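Pyoverdine biosynthesis protein PvcB (Pseudomonas aeruginosa, PDB 4YLM) catalyses the iron(II)- and 2-oxoglutarate-dependent oxidation of tyrosine isonitrile in the biosynthesis of paerucumarin. Local coordinates at residues A[5-17]-A[29-43]. Sequence-based numbering, arbitrary orientation. Where two conformers were deposited one is given.
Sequences AYLSDQPVRLSPL and LLLEPGRPGMHVGEL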
loop_
_atom_site.group_PDB
_atom_site.type_symbol
_atom_site.label_atom_id
_atom_site.label_comp_id
_atom_site.label_asym_id
_atom_site.label_seq_id
_atom_site.Cartn_x
_atom_site.Cartn_y
_atom_site.Cartn_z
ATOM N N ALA A 5 -1.825 -16.965 -10.698
ATOM C CA ALA A 5 -1.083 -15.865 -11.292
ATOM C C ALA A 5 -0.514 -14.867 -10.288
ATOM O O ALA A 5 0.101 -13.890 -10.678
ATOM C CB ALA A 5 -1.942 -15.147 -12.305
ATOM N N TYR A 6 -0.709 -15.109 -9.002
ATOM C CA TYR A 6 -0.334 -14.109 -8.017
ATOM C C TYR A 6 0.944 -14.476 -7.301
ATOM O O TYR A 6 1.080 -15.584 -6.802
ATOM C CB TYR A 6 -1.444 -13.931 -6.992
ATOM C CG TYR A 6 -2.724 -13.468 -7.591
ATOM C CD1 TYR A 6 -2.814 -12.208 -8.161
ATOM C CD2 TYR A 6 -3.850 -14.282 -7.593
ATOM C CE1 TYR A 6 -3.983 -11.764 -8.707
ATOM C CE2 TYR A 6 -5.030 -13.848 -8.152
ATOM C CZ TYR A 6 -5.083 -12.576 -8.710
ATOM O OH TYR A 6 -6.240 -12.111 -9.273
ATOM N N LEU A 7 1.887 -13.537 -7.290
ATOM C CA LEU A 7 3.050 -13.601 -6.424
ATOM C C LEU A 7 3.186 -12.272 -5.669
ATOM O O LEU A 7 3.245 -11.174 -6.263
ATOM C CB LEU A 7 4.321 -13.958 -7.194
ATOM C CG LEU A 7 4.690 -15.438 -7.019
ATOM C CD1 LEU A 7 6.049 -15.758 -7.619
ATOM C CD2 LEU A 7 4.656 -15.816 -5.552
ATOM N N SER A 8 3.172 -12.388 -4.346
ATOM C CA SER A 8 3.090 -11.231 -3.469
ATOM C C SER A 8 4.465 -10.879 -2.950
ATOM O O SER A 8 5.376 -11.706 -2.983
ATOM C CB SER A 8 2.190 -11.567 -2.276
ATOM O OG SER A 8 1.883 -10.400 -1.540
ATOM N N ASP A 9 4.623 -9.648 -2.481
ATOM C CA ASP A 9 5.812 -9.297 -1.725
ATOM C C ASP A 9 5.542 -9.476 -0.230
ATOM O O ASP A 9 6.421 -9.241 0.593
ATOM C CB ASP A 9 6.267 -7.866 -2.040
ATOM C CG ASP A 9 5.104 -6.901 -2.195
ATOM O OD1 ASP A 9 3.980 -7.233 -1.762
ATOM O OD2 ASP A 9 5.312 -5.807 -2.760
ATOM N N GLN A 10 4.322 -9.892 0.106
ATOM C CA GLN A 10 3.939 -10.161 1.494
ATOM C C GLN A 10 4.177 -11.648 1.812
ATOM O O GLN A 10 4.182 -12.481 0.907
ATOM C CB GLN A 10 2.465 -9.796 1.715
ATOM C CG GLN A 10 2.161 -8.284 1.569
ATOM C CD GLN A 10 2.723 -7.455 2.713
ATOM O OE1 GLN A 10 2.918 -7.957 3.825
ATOM N NE2 GLN A 10 2.977 -6.179 2.450
ATOM N N PRO A 11 4.373 -11.989 3.094
ATOM C CA PRO A 11 4.623 -13.406 3.439
ATOM C C PRO A 11 3.334 -14.228 3.480
ATOM O O PRO A 11 2.842 -14.656 4.541
ATOM C CB PRO A 11 5.294 -13.316 4.817
ATOM C CG PRO A 11 4.635 -12.085 5.450
ATOM C CD PRO A 11 4.409 -11.105 4.277
ATOM N N VAL A 12 2.764 -14.448 2.296
ATOM C CA VAL A 12 1.494 -15.154 2.161
ATOM C C VAL A 12 1.477 -15.912 0.839
ATOM O O VAL A 12 2.263 -15.624 -0.036
ATOM C CB VAL A 12 0.286 -14.185 2.078
ATOM C CG1 VAL A 12 0.043 -13.500 3.388
ATOM C CG2 VAL A 12 0.514 -13.168 0.956
ATOM N N ARG A 13 0.573 -16.878 0.700
ATOM C CA ARG A 13 0.379 -17.533 -0.591
ATOM C C ARG A 13 -0.955 -17.040 -1.100
ATOM O O ARG A 13 -1.957 -17.163 -0.400
ATOM C CB ARG A 13 0.316 -19.059 -0.441
ATOM C CG ARG A 13 1.662 -19.744 -0.277
ATOM C CD ARG A 13 1.482 -21.187 0.224
ATOM N NE ARG A 13 1.038 -21.216 1.622
ATOM C CZ ARG A 13 0.041 -21.963 2.090
ATOM N NH1 ARG A 13 -0.642 -22.771 1.280
ATOM N NH2 ARG A 13 -0.270 -21.901 3.378
ATOM N N LEU A 14 -0.973 -16.501 -2.314
ATOM C CA LEU A 14 -2.196 -15.997 -2.905
ATOM C C LEU A 14 -2.686 -16.900 -4.032
ATOM O O LEU A 14 -1.895 -17.461 -4.793
ATOM C CB LEU A 14 -1.970 -14.600 -3.481
ATOM C CG LEU A 14 -1.500 -13.489 -2.544
ATOM C CD1 LEU A 14 -1.510 -12.155 -3.265
ATOM C CD2 LEU A 14 -2.361 -13.408 -1.318
ATOM N N SER A 15 -3.996 -17.027 -4.161
ATOM C CA SER A 15 -4.518 -17.670 -5.359
ATOM C C SER A 15 -5.958 -17.268 -5.630
ATOM O O SER A 15 -6.643 -16.729 -4.754
ATOM C CB SER A 15 -4.345 -19.196 -5.275
ATOM O OG SER A 15 -4.968 -19.718 -4.139
ATOM N N PRO A 16 -6.420 -17.502 -6.863
ATOM C CA PRO A 16 -7.803 -17.165 -7.214
ATOM C C PRO A 16 -8.787 -17.855 -6.264
ATOM O O PRO A 16 -8.541 -18.978 -5.846
ATOM C CB PRO A 16 -7.965 -17.747 -8.626
ATOM C CG PRO A 16 -6.577 -17.901 -9.155
ATOM C CD PRO A 16 -5.690 -18.150 -7.970
ATOM N N LEU A 17 -9.860 -17.162 -5.903
ATOM C CA LEU A 17 -10.923 -17.747 -5.095
ATOM C C LEU A 17 -11.738 -18.702 -5.970
ATOM O O LEU A 17 -12.091 -18.357 -7.099
ATOM C CB LEU A 17 -11.855 -16.649 -4.572
ATOM C CG LEU A 17 -12.926 -17.117 -3.579
ATOM C CD1 LEU A 17 -12.267 -17.631 -2.313
ATOM C CD2 LEU A 17 -13.931 -16.002 -3.266
ATOM N N LEU A 29 -10.286 -13.441 -3.751
ATOM C CA LEU A 29 -8.891 -13.839 -3.617
ATOM C C LEU A 29 -8.734 -14.690 -2.370
ATOM O O LEU A 29 -9.333 -14.397 -1.341
ATOM C CB LEU A 29 -8.001 -12.591 -3.535
ATOM C CG LEU A 29 -6.482 -12.794 -3.501
ATOM C CD1 LEU A 29 -6.012 -13.259 -4.881
ATOM C CD2 LEU A 29 -5.780 -11.483 -3.116
ATOM N N LEU A 30 -7.969 -15.774 -2.472
ATOM C CA LEU A 30 -7.682 -16.619 -1.329
ATOM C C LEU A 30 -6.292 -16.272 -0.835
ATOM O O LEU A 30 -5.348 -16.233 -1.624
ATOM C CB LEU A 30 -7.725 -18.108 -1.709
ATOM C CG LEU A 30 -7.229 -19.125 -0.668
ATOM C CD1 LEU A 30 -8.093 -19.113 0.615
ATOM C CD2 LEU A 30 -7.145 -20.558 -1.235
ATOM N N LEU A 31 -6.165 -16.039 0.469
ATOM C CA LEU A 31 -4.851 -15.795 1.078
ATOM C C LEU A 31 -4.586 -16.876 2.102
ATOM O O LEU A 31 -5.464 -17.211 2.891
ATOM C CB LEU A 31 -4.818 -14.448 1.792
ATOM C CG LEU A 31 -4.981 -13.180 0.951
ATOM C CD1 LEU A 31 -6.443 -12.935 0.712
ATOM C CD2 LEU A 31 -4.357 -11.993 1.691
ATOM N N GLU A 32 -3.367 -17.401 2.105
ATOM C CA GLU A 32 -3.006 -18.414 3.080
ATOM C C GLU A 32 -1.650 -18.081 3.677
ATOM O O GLU A 32 -0.829 -17.425 3.039
ATOM C CB GLU A 32 -3.001 -19.804 2.434
ATOM C CG GLU A 32 -4.349 -20.194 1.839
ATOM C CD GLU A 32 -4.256 -21.485 1.037
ATOM O OE1 GLU A 32 -4.579 -22.548 1.601
ATOM O OE2 GLU A 32 -3.817 -21.439 -0.139
ATOM N N PRO A 33 -1.412 -18.535 4.915
ATOM C CA PRO A 33 -0.226 -18.124 5.675
ATOM C C PRO A 33 1.100 -18.507 5.021
ATOM O O PRO A 33 1.235 -19.594 4.465
ATOM C CB PRO A 33 -0.408 -18.840 7.031
ATOM C CG PRO A 33 -1.429 -19.940 6.776
ATOM C CD PRO A 33 -2.309 -19.413 5.693
ATOM N N GLY A 34 2.077 -17.612 5.102
ATOM C CA GLY A 34 3.385 -17.873 4.535
ATOM C C GLY A 34 4.381 -18.414 5.549
ATOM O O GLY A 34 5.510 -18.745 5.187
ATOM N N ARG A 35 3.963 -18.488 6.812
ATOM C CA ARG A 35 4.803 -19.016 7.888
ATOM C C ARG A 35 3.980 -19.866 8.827
ATOM O O ARG A 35 2.809 -19.584 9.059
ATOM C CB ARG A 35 5.440 -17.888 8.715
ATOM C CG ARG A 35 6.423 -16.998 7.957
ATOM C CD ARG A 35 7.135 -16.024 8.933
ATOM N NE ARG A 35 6.224 -15.027 9.506
ATOM C CZ ARG A 35 6.186 -13.748 9.127
ATOM N NH1 ARG A 35 6.997 -13.315 8.169
ATOM N NH2 ARG A 35 5.323 -12.904 9.693
ATOM N N PRO A 36 4.604 -20.898 9.414
ATOM C CA PRO A 36 3.905 -21.701 10.419
ATOM C C PRO A 36 3.367 -20.827 11.550
ATOM O O PRO A 36 4.105 -19.993 12.075
ATOM C CB PRO A 36 5.002 -22.639 10.938
ATOM C CG PRO A 36 5.934 -22.794 9.782
ATOM C CD PRO A 36 5.948 -21.423 9.113
ATOM N N GLY A 37 2.095 -21.000 11.895
ATOM C CA GLY A 37 1.508 -20.306 13.033
ATOM C C GLY A 37 1.122 -18.848 12.795
ATOM O O GLY A 37 0.689 -18.155 13.718
ATOM N N MET A 38 1.259 -18.374 11.562
ATOM C CA MET A 38 0.987 -16.963 11.271
ATOM C C MET A 38 -0.431 -16.542 11.652
ATOM O O MET A 38 -1.396 -17.279 11.454
ATOM C CB MET A 38 1.277 -16.654 9.803
ATOM C CG MET A 38 0.944 -15.227 9.367
ATOM S SD MET A 38 1.479 -14.964 7.655
ATOM C CE MET A 38 3.238 -15.001 7.834
ATOM N N HIS A 39 -0.546 -15.346 12.215
ATOM C CA HIS A 39 -1.817 -14.809 12.697
ATOM C C HIS A 39 -2.269 -13.742 11.693
ATOM O O HIS A 39 -1.429 -13.129 11.049
ATOM C CB HIS A 39 -1.547 -14.185 14.069
ATOM C CG HIS A 39 -2.765 -13.705 14.793
ATOM N ND1 HIS A 39 -3.423 -12.543 14.454
ATOM C CD2 HIS A 39 -3.394 -14.189 15.893
ATOM C CE1 HIS A 39 -4.432 -12.353 15.290
ATOM N NE2 HIS A 39 -4.433 -13.335 16.174
ATOM N N VAL A 40 -3.573 -13.516 11.537
ATOM C CA VAL A 40 -4.033 -12.572 10.529
ATOM C C VAL A 40 -3.448 -11.171 10.741
ATOM O O VAL A 40 -3.261 -10.424 9.782
ATOM C CB VAL A 40 -5.572 -12.437 10.483
ATOM C CG1 VAL A 40 -6.224 -13.748 10.028
ATOM C CG2 VAL A 40 -6.094 -12.004 11.825
ATOM N N GLY A 41 -3.170 -10.822 11.995
ATOM C CA GLY A 41 -2.718 -9.480 12.335
ATOM C C GLY A 41 -1.312 -9.159 11.863
ATOM O O GLY A 41 -0.911 -7.997 11.810
ATOM N N GLU A 42 -0.553 -10.191 11.525
ATOM C CA GLU A 42 0.794 -10.001 10.997
ATOM C C GLU A 42 0.805 -9.322 9.615
ATOM O O GLU A 42 1.794 -8.700 9.242
ATOM C CB GLU A 42 1.559 -11.334 10.992
ATOM C CG GLU A 42 1.721 -11.904 12.411
ATOM C CD GLU A 42 2.412 -13.262 12.466
ATOM O OE1 GLU A 42 3.537 -13.401 11.960
ATOM O OE2 GLU A 42 1.828 -14.188 13.050
ATOM N N LEU A 43 -0.294 -9.418 8.872
ATOM C CA LEU A 43 -0.383 -8.746 7.571
ATOM C C LEU A 43 -0.809 -7.291 7.776
ATOM O O LEU A 43 -1.541 -6.991 8.712
ATOM C CB LEU A 43 -1.394 -9.474 6.666
ATOM C CG LEU A 43 -1.085 -10.959 6.420
ATOM C CD1 LEU A 43 -2.168 -11.598 5.545
ATOM C CD2 LEU A 43 0.283 -11.092 5.760
HETATM O O HOH W 1 -3.448 -19.221 -1.734
HETATM O O HOH W 2 -1.820 -22.793 -1.646
#
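Arg13 reaches Pro33 and Glu32 because its CG lies anti to the carbonyl carbon (chi1 -79°) and its chain bends at chi3 (-71°). The guanidinium then meets Pro33 O edge-on. Arg13 NE and NH2 both donate to Pro33 O, NH2 at 3.0 Å in the carbonyl plane on a lone pair, NE at 3.3 Å and tilted out of that plane. Glu32 CB lies over one face of the same group. Glu32 OE2 lies well out of the guanidinium plane and no N-H points at it, so its long salt bridge with Arg13 NH1, 3.7 Å, is a matter of charge alone. Two waters bind OE2. One also donates weakly to Arg13 O and bonds Ser15 OG; the other weakly accepts from Arg13 NH1.

Beneath these side chains runs an antiparallel ladder. Arg13 pairs with Glu32 and Ser15 with Leu30, each as a hydrogen-bonded pair joined by two backbone bonds.

On the other face Leu14 and Leu31 run alongside each other in the same direction, with Leu14 CD2 tight against Leu31 CG at 3.5 Å. Further contacts lie at the ends of the strand pair. At one, Leu29 CD1 sits over the Tyr6 ring in a CH-pi contact, 3.9 Å from its centroid. At the other, Val12 CG1 presses on Leu43 CD2 at 3.4 Å, again close. Beyond the strand, the Pro11 ring crosses Met38 at about a right angle, with Pro11 CG 4.0 Å from Met38 CE. Met38 CE in turn lies over a face of the Arg35 guanidinium, whose NH2 forms a salt bridge with Glu42.

Strand 12-16 pairs with strand 29-33, which in turn runs parallel to strand 57-60 in the mixed sheet of this TfdA-family oxygenase, while helix 45-55 packs on Val12 and Leu29.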